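Local coordinates for protein N-methyltransferase (Streptoalloteichus sp. ATCC 53650, PDB 5BSZ) that probably transfers a methyl group from S-adenosylmethionine to the amino nitrogen of a nucleotide-linked deoxysugar in the making of the antibiotic kedarcidin, at residues 145-150 with 236-241; 58-63 with 86-91. One frame throughout, in Å; residues are numbered along the deposited sequence.

Contact 1. Residues 145-150 with 236-241; sequences VIDPWW and PRRGLF. With THM (thymidine), chain G.
Ile-146 and Phe-241 form an antiparallel hydrogen-bonded pair where two neighbouring strands of the main sheet meet, and from there both chains run out to the thymidine pocket as a buried polar and aromatic contact. Ile-146 N donates to Phe-241 O (2.8 Å), and Phe-241 N answers to Ile-146 O. Beyond the pair, CG of Pro-148 sits against the edge of the Phe-241 ring at CE2. This is the antiparallel side of a Rossmann-like methyltransferase sheet: strand 143-146 is the last of the parallel strands, strand 240-245 runs against it, and residues 147-150 leave at the C-terminal end of strand 143-146, the side on which this fold holds its ligands. Where the chains separate, the Arg-238 side chain passes between them. Its CG lies between the backbone N and the carbonyl carbon (chi1 54°), and the chain climbs across Trp-150 in a CH-pi contact, with CD over the face of the six-membered ring, 3.5 Å from that ring's centroid. The guanidinium then makes a cation-pi contact with the five-membered ring, CZ standing 4.7 Å from its centroid. NH2 of Arg-238 forms a salt bridge with OD1 of Asp-147 (2.9 Å), which it meets from above the carboxylate plane, the two flat groups being turned 58° apart. A water accepts from Arg-238 NE and donates to Asp-147 OD1 and Gly-239 O, while OD2 of the same carboxylate takes the backbone N-H of Thr-115, a residue that binds S-adenosyl-L-homocysteine. On its opposite face Trp-150 carries the thymine, whose N3 lies over the ring system, with Trp-150 CZ2 3.3 Å from C5 of the base. Arg-237 NH1 reaches thymine O4 with a long, straight bond (3.3 Å, 168°).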
ATOM      1  N   VAL A 145       0.126 -38.150  15.425  1.00 17.86           N
ATOM      2  CA  VAL A 145      -0.347 -37.071  16.325  1.00 17.79           C
ATOM      3  C   VAL A 145      -0.670 -35.799  15.542  1.00 19.51           C
ATOM      4  O   VAL A 145       0.195 -35.138  14.940  1.00 19.34           O
ATOM      5  CB  VAL A 145       0.684 -36.737  17.410  1.00 21.33           C
ATOM      6  CG1 VAL A 145       0.184 -35.752  18.425  1.00 20.41           C
ATOM      7  CG2 VAL A 145       1.194 -37.977  18.139  1.00 20.42           C
ATOM      8  N   ILE A 146      -1.936 -35.413  15.603  1.00 16.54           N
ATOM      9  CA  ILE A 146      -2.407 -34.156  14.954  1.00 17.32           C
ATOM     10  C   ILE A 146      -2.880 -33.163  16.005  1.00 17.81           C
ATOM     11  O   ILE A 146      -3.722 -33.500  16.859  1.00 16.81           O
ATOM     12  CB  ILE A 146      -3.576 -34.463  14.024  1.00 19.33           C
ATOM     13  CG1 ILE A 146      -3.124 -35.421  12.928  1.00 20.92           C
ATOM     14  CG2 ILE A 146      -4.145 -33.173  13.437  1.00 19.86           C
ATOM     15  CD1 ILE A 146      -4.268 -35.972  12.103  1.00 23.01           C
ATOM     16  N   ASP A 147      -2.224 -32.004  16.002  1.00 18.51           N
ATOM     17  CA  ASP A 147      -2.639 -30.843  16.760  1.00 16.87           C
ATOM     18  C   ASP A 147      -3.570 -30.056  15.825  1.00 14.71           C
ATOM     19  O   ASP A 147      -3.113 -29.338  14.935  1.00 16.47           O
ATOM     20  CB  ASP A 147      -1.423 -29.994  17.160  1.00 14.84           C
ATOM     21  CG  ASP A 147      -1.793 -28.752  17.997  1.00 18.15           C
ATOM     22  OD1 ASP A 147      -2.964 -28.656  18.466  1.00 16.88           O
ATOM     23  OD2 ASP A 147      -0.911 -27.856  18.143  1.00 15.26           O
ATOM     24  N   PRO A 148      -4.878 -30.280  15.955  1.00 16.31           N
ATOM     25  CA  PRO A 148      -5.846 -29.765  15.009  1.00 15.92           C
ATOM     26  C   PRO A 148      -5.967 -28.255  15.118  1.00 13.05           C
ATOM     27  O   PRO A 148      -5.549 -27.664  16.115  1.00 14.70           O
ATOM     28  CB  PRO A 148      -7.158 -30.451  15.445  1.00 16.00           C
ATOM     29  CG  PRO A 148      -7.014 -30.499  16.916  1.00 19.45           C
ATOM     30  CD  PRO A 148      -5.550 -30.827  17.146  1.00 18.89           C
ATOM     31  N   TRP A 149      -6.478 -27.633  14.066  1.00 13.93           N
ATOM     32  CA  TRP A 149      -6.935 -26.233  14.175  1.00 13.24           C
ATOM     33  C   TRP A 149      -8.328 -26.294  14.816  1.00 18.92           C
ATOM     34  O   TRP A 149      -8.847 -27.416  15.105  1.00 14.84           O
ATOM     35  CB  TRP A 149      -6.967 -25.605  12.771  1.00 13.39           C
ATOM     36  CG  TRP A 149      -7.383 -24.152  12.745  1.00 12.65           C
ATOM     37  CD1 TRP A 149      -8.435 -23.637  12.043  1.00 15.12           C
ATOM     38  CD2 TRP A 149      -6.817 -23.044  13.464  1.00 14.19           C
ATOM     39  NE1 TRP A 149      -8.544 -22.302  12.269  1.00 15.00           N
ATOM     40  CE2 TRP A 149      -7.572 -21.909  13.148  1.00 13.13           C
ATOM     41  CE3 TRP A 149      -5.739 -22.896  14.326  1.00 15.00           C
ATOM     42  CZ2 TRP A 149      -7.291 -20.646  13.675  1.00 15.95           C
ATOM     43  CZ3 TRP A 149      -5.449 -21.631  14.830  1.00 16.06           C
ATOM     44  CH2 TRP A 149      -6.247 -20.527  14.528  1.00 15.83           C
ATOM     45  N   TRP A 150      -8.878 -25.106  15.105  1.00 18.21           N
ATOM     46  CA  TRP A 150     -10.228 -24.956  15.645  1.00 17.30           C
ATOM     47  C   TRP A 150     -11.315 -25.533  14.760  1.00 16.49           C
ATOM     48  O   TRP A 150     -11.125 -25.724  13.558  1.00 17.90           O
ATOM     49  CB  TRP A 150     -10.523 -23.505  16.089  1.00 17.77           C
ATOM     50  CG  TRP A 150      -9.479 -22.981  17.034  1.00 17.92           C
ATOM     51  CD1 TRP A 150      -8.412 -22.143  16.725  1.00 17.32           C
ATOM     52  CD2 TRP A 150      -9.329 -23.304  18.419  1.00 21.34           C
ATOM     53  NE1 TRP A 150      -7.624 -21.916  17.858  1.00 16.66           N
ATOM     54  CE2 TRP A 150      -8.180 -22.605  18.907  1.00 19.39           C
ATOM     55  CE3 TRP A 150     -10.062 -24.101  19.319  1.00 25.86           C
ATOM     56  CZ2 TRP A 150      -7.752 -22.723  20.238  1.00 22.01           C
ATOM     57  CZ3 TRP A 150      -9.646 -24.179  20.650  1.00 22.71           C
ATOM     58  CH2 TRP A 150      -8.512 -23.497  21.093  1.00 22.89           C
ATOM     59  N   PRO A 236      -6.611 -26.195  25.401  1.00 25.42           N
ATOM     60  CA  PRO A 236      -7.959 -26.350  25.956  1.00 29.05           C
ATOM     61  C   PRO A 236      -9.027 -26.191  24.892  1.00 26.41           C
ATOM     62  O   PRO A 236      -8.905 -25.324  24.035  1.00 30.81           O
ATOM     63  CB  PRO A 236      -8.034 -25.208  26.984  1.00 33.12           C
ATOM     64  CG  PRO A 236      -6.627 -25.092  27.458  1.00 32.45           C
ATOM     65  CD  PRO A 236      -5.818 -25.252  26.202  1.00 26.92           C
ATOM     66  N   ARG A 237     -10.007 -27.082  24.938  1.00 25.02           N
ATOM     67  CA  ARG A 237     -11.190 -27.103  24.101  1.00 29.44           C
ATOM     68  C   ARG A 237     -10.822 -27.585  22.715  1.00 28.94           C
ATOM     69  O   ARG A 237     -11.675 -27.730  21.851  1.00 30.19           O
ATOM     70  CB  ARG A 237     -11.891 -25.734  24.014  1.00 31.61           C
ATOM     71  CG  ARG A 237     -12.045 -24.955  25.311  1.00 37.95           C
ATOM     72  CD  ARG A 237     -13.315 -24.104  25.261  1.00 37.31           C
ATOM     73  NE  ARG A 237     -13.262 -23.180  24.135  1.00 40.98           N
ATOM     74  CZ  ARG A 237     -14.287 -22.773  23.387  1.00 42.48           C
ATOM     75  NH1 ARG A 237     -14.030 -21.944  22.384  1.00 38.25           N
ATOM     76  NH2 ARG A 237     -15.546 -23.137  23.633  1.00 46.51           N
ATOM     77  N   ARG A 238      -9.560 -27.875  22.440  1.00 26.62           N
ATOM     78  CA  ARG A 238      -9.391 -28.671  21.228  1.00 22.65           C
ATOM     79  C   ARG A 238      -8.680 -29.980  21.289  1.00 19.42           C
ATOM     80  O   ARG A 238      -8.997 -30.860  20.520  1.00 23.42           O
ATOM     81  CB  ARG A 238      -8.869 -27.894  20.027  1.00 28.66           C
ATOM     82  CG  ARG A 238      -7.615 -27.131  20.211  1.00 29.28           C
ATOM     83  CD  ARG A 238      -7.308 -26.427  18.877  1.00 23.14           C
ATOM     84  NE  ARG A 238      -5.833 -26.462  18.803  1.00 17.47           N
ATOM     85  CZ  ARG A 238      -5.038 -25.586  18.213  1.00 19.28           C
ATOM     86  NH1 ARG A 238      -5.532 -24.503  17.640  1.00 17.91           N
ATOM     87  NH2 ARG A 238      -3.733 -25.856  18.160  1.00 17.39           N
ATOM     88  N   GLY A 239      -7.697 -30.107  22.151  1.00 21.40           N
ATOM     89  CA  GLY A 239      -7.146 -31.415  22.335  1.00 21.55           C
ATOM     90  C   GLY A 239      -6.242 -31.863  21.203  1.00 19.59           C
ATOM     91  O   GLY A 239      -5.721 -31.026  20.428  1.00 19.39           O
ATOM     92  N   LEU A 240      -6.007 -33.175  21.150  1.00 20.21           N
ATOM     93  CA  LEU A 240      -5.216 -33.748  20.082  1.00 17.52           C
ATOM     94  C   LEU A 240      -5.968 -34.885  19.483  1.00 20.78           C
ATOM     95  O   LEU A 240      -6.648 -35.613  20.211  1.00 26.30           O
ATOM     96  CB  LEU A 240      -3.866 -34.222  20.616  1.00 19.85           C
ATOM     97  CG  LEU A 240      -2.868 -33.218  21.141  1.00 20.65           C
ATOM     98  CD1 LEU A 240      -1.629 -33.981  21.578  1.00 24.64           C
ATOM     99  CD2 LEU A 240      -2.439 -32.146  20.140  1.00 22.34           C
ATOM    100  N   PHE A 241      -5.819 -35.079  18.175  1.00 18.35           N
ATOM    101  CA  PHE A 241      -6.262 -36.306  17.534  1.00 19.44           C
ATOM    102  C   PHE A 241      -5.089 -37.234  17.299  1.00 21.63           C
ATOM    103  O   PHE A 241      -4.044 -36.817  16.757  1.00 19.99           O
ATOM    104  CB  PHE A 241      -7.010 -36.031  16.245  1.00 18.07           C
ATOM    105  CG  PHE A 241      -8.284 -35.283  16.458  1.00 19.54           C
ATOM    106  CD1 PHE A 241      -9.434 -35.940  16.905  1.00 19.53           C
ATOM    107  CD2 PHE A 241      -8.328 -33.912  16.312  1.00 19.95           C
ATOM    108  CE1 PHE A 241     -10.600 -35.228  17.133  1.00 20.84           C
ATOM    109  CE2 PHE A 241      -9.479 -33.193  16.565  1.00 20.59           C
ATOM    110  CZ  PHE A 241     -10.623 -33.843  16.959  1.00 22.05           C
TER
HETATM  111  O5' THM G 306      -4.171 -17.780  18.437  1.00 59.63           O
HETATM  112  C5' THM G 306      -5.253 -16.867  18.159  1.00 54.59           C
HETATM  113  C4' THM G 306      -6.350 -17.536  17.325  1.00 39.91           C
HETATM  114  O4' THM G 306      -6.861 -18.515  18.233  1.00 47.64           O
HETATM  115  C3' THM G 306      -7.564 -16.659  16.908  1.00 37.92           C
HETATM  116  O3' THM G 306      -7.770 -16.657  15.479  1.00 27.46           O
HETATM  117  C2' THM G 306      -8.816 -17.200  17.628  1.00 44.49           C
HETATM  118  C1' THM G 306      -8.288 -18.550  18.145  1.00 39.06           C
HETATM  119  N1  THM G 306      -8.805 -19.161  19.381  1.00 38.77           N
HETATM  120  C2  THM G 306     -10.020 -19.823  19.120  1.00 27.99           C
HETATM  121  O2  THM G 306     -10.454 -19.712  17.964  1.00 25.39           O
HETATM  122  N3  THM G 306     -10.695 -20.503  20.043  1.00 33.09           N
HETATM  123  C4  THM G 306     -10.212 -20.633  21.278  1.00 32.94           C
HETATM  124  O4  THM G 306     -10.851 -21.304  22.154  1.00 41.89           O
HETATM  125  C5  THM G 306      -8.926 -19.967  21.570  1.00 32.72           C
HETATM  126  C5M THM G 306      -8.452 -20.142  22.989  1.00 46.53           C
HETATM  127  C6  THM G 306      -8.236 -19.259  20.592  1.00 31.76           C
HETATM  128  O   HOH W   1      -4.614 -28.540  20.430  1.00 19.23           O

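Contact 2. Residues 58-63 with 86-91; sequences TGEHLA and ERKLTA. With SAH (S-adenosyl-L-homocysteine), chain B; EDO (1,2-ethanediol), chain D.
Lys-88 reaches back from the last turn of helix 79-88 to the loop just before helix 60-65, where its NZ donates a hydrogen bond to Thr-58 O. CG is anti to the backbone N, and a bend at chi3 (-81°) turns CE aside. The ammonium approaches that carbonyl from well above its plane, at 3.1 Å from NZ to O. Glu-60 comes in from its own helix across the lysine: CG is anti to the backbone N, and a bend at chi2 (89°) turns CD back. Glu-60 OE2 is 3.1 Å from Lys-88 NZ, a salt bridge whose hydrogen bond is weak.

The apolar half belongs to Leu-89, the first residue to leave helical geometry. Its two methyls divide the work: CD1 meets CD1 of Leu-62 at 3.8 Å, the side chains crossing at about a right angle, while CD2 lies over the backbone of Ala-63, 3.7 Å from its N. Gly-59, the N-cap residue, has a positive phi (81°), a conformation that favours glycine, and its O lies 3.9 Å from Leu-89 CD2. Thr-58 and Gly-59 end the glycine-rich loop of the Rossmann-like fold, and the helix starts from it; His-61, one residue beyond Glu-60, turns its ring edge to the carboxylate of S-adenosyl-L-homocysteine. With both a carbonyl and a carboxylate beside it, the ammonium of Lys-88 would be expected to stay charged.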
ATOM      1  N   THR A  58      10.256 -23.644  11.349  1.00 19.79           N
ATOM      2  CA  THR A  58      11.661 -23.352  11.694  1.00 27.37           C
ATOM      3  C   THR A  58      12.366 -24.578  12.276  1.00 25.70           C
ATOM      4  O   THR A  58      13.553 -24.514  12.533  1.00 21.41           O
ATOM      5  CB  THR A  58      11.778 -22.284  12.806  1.00 24.23           C
ATOM      6  OG1 THR A  58      11.132 -22.760  13.996  1.00 33.34           O
ATOM      7  CG2 THR A  58      11.107 -21.018  12.417  1.00 31.73           C
ATOM      8  N   GLY A  59      11.647 -25.673  12.534  1.00 23.19           N
ATOM      9  CA  GLY A  59      12.281 -26.835  13.140  1.00 26.13           C
ATOM     10  C   GLY A  59      12.443 -26.753  14.653  1.00 22.54           C
ATOM     11  O   GLY A  59      13.113 -27.586  15.281  1.00 20.38           O
ATOM     12  N   GLU A  60      11.784 -25.777  15.268  1.00 21.22           N
ATOM     13  CA  GLU A  60      11.950 -25.625  16.681  1.00 18.84           C
ATOM     14  C   GLU A  60      11.365 -26.744  17.534  1.00 22.33           C
ATOM     15  O   GLU A  60      11.978 -27.129  18.548  1.00 21.50           O
ATOM     16  CB  GLU A  60      11.477 -24.245  17.121  1.00 25.12           C
ATOM     17  CG  GLU A  60      11.733 -24.042  18.589  1.00 30.86           C
ATOM     18  CD  GLU A  60      13.111 -23.455  18.837  1.00 40.29           C
ATOM     19  OE1 GLU A  60      13.364 -23.087  20.001  1.00 42.53           O
ATOM     20  OE2 GLU A  60      13.901 -23.326  17.876  1.00 37.50           O
ATOM     21  N   HIS A  61      10.197 -27.276  17.170  1.00 19.28           N
ATOM     22  CA  HIS A  61       9.697 -28.421  17.891  1.00 17.78           C
ATOM     23  C   HIS A  61      10.696 -29.597  17.730  1.00 19.91           C
ATOM     24  O   HIS A  61      10.945 -30.337  18.679  1.00 17.51           O
ATOM     25  CB  HIS A  61       8.325 -28.893  17.406  1.00 17.77           C
ATOM     26  CG  HIS A  61       7.191 -27.967  17.752  1.00 20.16           C
ATOM     27  ND1 HIS A  61       6.638 -27.085  16.847  1.00 19.81           N
ATOM     28  CD2 HIS A  61       6.482 -27.819  18.900  1.00 25.68           C
ATOM     29  CE1 HIS A  61       5.664 -26.410  17.440  1.00 19.78           C
ATOM     30  NE2 HIS A  61       5.519 -26.862  18.670  1.00 21.51           N
ATOM     31  N   LEU A  62      11.205 -29.809  16.526  1.00 17.84           N
ATOM     32  CA  LEU A  62      12.181 -30.894  16.322  1.00 20.43           C
ATOM     33  C   LEU A  62      13.419 -30.763  17.236  1.00 20.15           C
ATOM     34  O   LEU A  62      13.964 -31.766  17.725  1.00 19.31           O
ATOM     35  CB  LEU A  62      12.597 -30.960  14.828  1.00 19.43           C
ATOM     36  CG  LEU A  62      11.653 -31.657  13.869  1.00 20.00           C
ATOM     37  CD1 LEU A  62      12.097 -31.430  12.418  1.00 20.00           C
ATOM     38  CD2 LEU A  62      11.619 -33.119  14.256  1.00 23.02           C
ATOM     39  N   ALA A  63      13.843 -29.526  17.475  1.00 20.87           N
ATOM     40  CA  ALA A  63      14.996 -29.260  18.335  1.00 23.23           C
ATOM     41  C   ALA A  63      14.720 -29.732  19.749  1.00 26.31           C
ATOM     42  O   ALA A  63      15.619 -30.259  20.411  1.00 22.46           O
ATOM     43  CB  ALA A  63      15.395 -27.785  18.287  1.00 24.23           C
ATOM     44  N   GLU A  86      16.921 -26.803   8.665  1.00 30.45           N
ATOM     45  CA  GLU A  86      18.038 -27.714   8.517  1.00 37.34           C
ATOM     46  C   GLU A  86      19.310 -27.150   9.123  1.00 35.04           C
ATOM     47  O   GLU A  86      20.080 -27.882   9.702  1.00 32.94           O
ATOM     48  CB  GLU A  86      18.294 -28.090   7.065  1.00 44.56           C
ATOM     49  CG  GLU A  86      19.003 -29.434   6.969  1.00 58.81           C
ATOM     50  CD  GLU A  86      18.966 -29.990   5.563  1.00 58.78           C
ATOM     51  OE1 GLU A  86      19.694 -29.376   4.747  1.00 40.10           O
ATOM     52  OE2 GLU A  86      18.200 -30.972   5.307  1.00 47.68           O
ATOM     53  N   ARG A  87      19.512 -25.853   8.951  1.00 38.31           N
ATOM     54  CA  ARG A  87      20.536 -25.094   9.635  1.00 40.93           C
ATOM     55  C   ARG A  87      20.474 -25.277  11.137  1.00 37.77           C
ATOM     56  O   ARG A  87      21.522 -25.387  11.765  1.00 37.39           O
ATOM     57  CB  ARG A  87      20.341 -23.608   9.315  1.00 46.84           C
ATOM     58  CG  ARG A  87      21.611 -22.789   9.183  1.00 56.76           C
ATOM     59  CD  ARG A  87      21.299 -21.360   8.741  1.00 53.99           C
ATOM     60  NE  ARG A  87      20.651 -21.318   7.430  1.00 62.19           N
ATOM     61  CZ  ARG A  87      19.505 -20.697   7.144  1.00 61.28           C
ATOM     62  NH1 ARG A  87      18.824 -20.006   8.056  1.00 58.79           N
ATOM     63  NH2 ARG A  87      19.041 -20.759   5.908  1.00 60.88           N
ATOM     64  N   LYS A  88      19.279 -25.291  11.734  1.00 35.81           N
ATOM     65  CA  LYS A  88      19.176 -25.287  13.195  1.00 31.06           C
ATOM     66  C   LYS A  88      19.396 -26.659  13.819  1.00 31.12           C
ATOM     67  O   LYS A  88      19.761 -26.751  14.961  1.00 33.49           O
ATOM     68  CB  LYS A  88      17.838 -24.714  13.642  1.00 40.86           C
ATOM     69  CG  LYS A  88      17.445 -25.012  15.080  1.00 43.63           C
ATOM     70  CD  LYS A  88      15.957 -24.731  15.239  1.00 47.30           C
ATOM     71  CE  LYS A  88      15.759 -23.243  15.439  1.00 52.43           C
ATOM     72  NZ  LYS A  88      14.449 -22.798  14.908  1.00 57.81           N
ATOM     73  N   LEU A  89      19.161 -27.725  13.065  1.00 26.54           N
ATOM     74  CA  LEU A  89      19.183 -29.083  13.567  1.00 27.44           C
ATOM     75  C   LEU A  89      20.547 -29.686  13.203  1.00 29.43           C
ATOM     76  O   LEU A  89      21.276 -29.119  12.401  1.00 32.32           O
ATOM     77  CB  LEU A  89      18.041 -29.875  12.926  1.00 24.03           C
ATOM     78  CG  LEU A  89      16.656 -29.310  13.292  1.00 27.43           C
ATOM     79  CD1 LEU A  89      15.562 -29.947  12.425  1.00 26.24           C
ATOM     80  CD2 LEU A  89      16.427 -29.574  14.774  1.00 29.47           C
ATOM     81  N   THR A  90      20.899 -30.811  13.804  1.00 31.99           N
ATOM     82  CA  THR A  90      22.133 -31.551  13.478  1.00 33.85           C
ATOM     83  C   THR A  90      21.789 -32.886  12.861  1.00 30.73           C
ATOM     84  O   THR A  90      21.101 -33.689  13.481  1.00 32.03           O
ATOM     85  CB  THR A  90      22.985 -31.786  14.755  1.00 38.46           C
ATOM     86  OG1 THR A  90      23.424 -30.514  15.239  1.00 39.71           O
ATOM     87  CG2 THR A  90      24.230 -32.669  14.478  1.00 37.35           C
ATOM     88  N   ALA A  91      22.196 -33.124  11.620  1.00 32.61           N
ATOM     89  CA  ALA A  91      22.005 -34.453  11.017  1.00 43.04           C
ATOM     90  C   ALA A  91      20.545 -34.881  11.018  1.00 40.44           C
ATOM     91  O   ALA A  91      20.248 -36.071  11.077  1.00 31.24           O
ATOM     92  CB  ALA A  91      22.817 -35.520  11.739  1.00 49.63           C
TER
HETATM   93  N   SAH B 301       4.307 -26.915  12.715  1.00 24.51           N
HETATM   94  CA  SAH B 301       5.024 -25.585  12.712  1.00 24.52           C
HETATM   95  CB  SAH B 301       4.681 -24.678  11.511  1.00 21.33           C
HETATM   96  CG  SAH B 301       3.763 -23.487  11.644  1.00 24.60           C
HETATM   97  SD  SAH B 301       3.464 -22.491  10.224  1.00 19.83           S
HETATM   98  C   SAH B 301       4.803 -25.027  14.087  1.00 25.41           C
HETATM   99  O   SAH B 301       4.024 -25.497  14.906  1.00 20.61           O
HETATM  100  OXT SAH B 301       5.531 -24.162  14.471  1.00 24.40           O
HETATM  101  C5' SAH B 301       2.747 -23.565   9.010  1.00 20.97           C
HETATM  102  C4' SAH B 301       3.859 -24.157   8.122  1.00 21.28           C
HETATM  103  O4' SAH B 301       3.304 -25.086   7.171  1.00 22.79           O
HETATM  104  C3' SAH B 301       4.560 -23.110   7.263  1.00 20.00           C
HETATM  105  O3' SAH B 301       5.951 -23.178   7.565  1.00 17.62           O
HETATM  106  C2' SAH B 301       4.351 -23.489   5.805  1.00 21.02           C
HETATM  107  O2' SAH B 301       5.530 -23.263   4.992  1.00 20.30           O
HETATM  108  C1' SAH B 301       3.969 -24.941   5.926  1.00 22.10           C
HETATM  109  N9  SAH B 301       3.106 -25.457   4.847  1.00 25.36           N
HETATM  110  C8  SAH B 301       2.041 -24.834   4.259  1.00 24.79           C
HETATM  111  N7  SAH B 301       1.516 -25.617   3.289  1.00 28.41           N
HETATM  112  C5  SAH B 301       2.289 -26.734   3.240  1.00 22.02           C
HETATM  113  C6  SAH B 301       2.289 -27.946   2.426  1.00 20.57           C
HETATM  114  N6  SAH B 301       1.319 -28.034   1.497  1.00 22.95           N
HETATM  115  N1  SAH B 301       3.227 -28.880   2.703  1.00 20.07           N
HETATM  116  C2  SAH B 301       4.180 -28.710   3.626  1.00 17.33           C
HETATM  117  N3  SAH B 301       4.253 -27.629   4.423  1.00 19.29           N
HETATM  118  C4  SAH B 301       3.342 -26.637   4.271  1.00 20.90           C
HETATM  119  C1  EDO D 303      22.890 -27.506  10.844  1.00 49.38           C
HETATM  120  O1  EDO D 303      23.540 -27.302  12.108  1.00 55.05           O
HETATM  121  C2  EDO D 303      23.224 -28.889  10.306  1.00 52.14           C
HETATM  122  O2  EDO D 303      22.019 -29.533   9.876  1.00 52.02           O

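How the contacts relate
From the N terminus, contact 2 comes first: it closes the short loop from 58-63 to 86-91, which holds strand 71-76 and most of helix 79-88, so two successive helices of the S-adenosyl-L-homocysteine-binding Rossmann-like part are joined. Contact 1 opens only later and closes a much longer loop, from 145-150 to 236-241, containing the whole four-stranded antiparallel sheet, helix 213-222 and strand 225-230; it sets strand 240-245 beside strand 143-146, between it and strand 225-230. The loops are therefore in series, neither nested nor crossed. Their centres are 23 Å apart on opposite sides of the chain's centre, contact 2 near the S-adenosyl-L-homocysteine carboxylate and contact 1 at the thymidine.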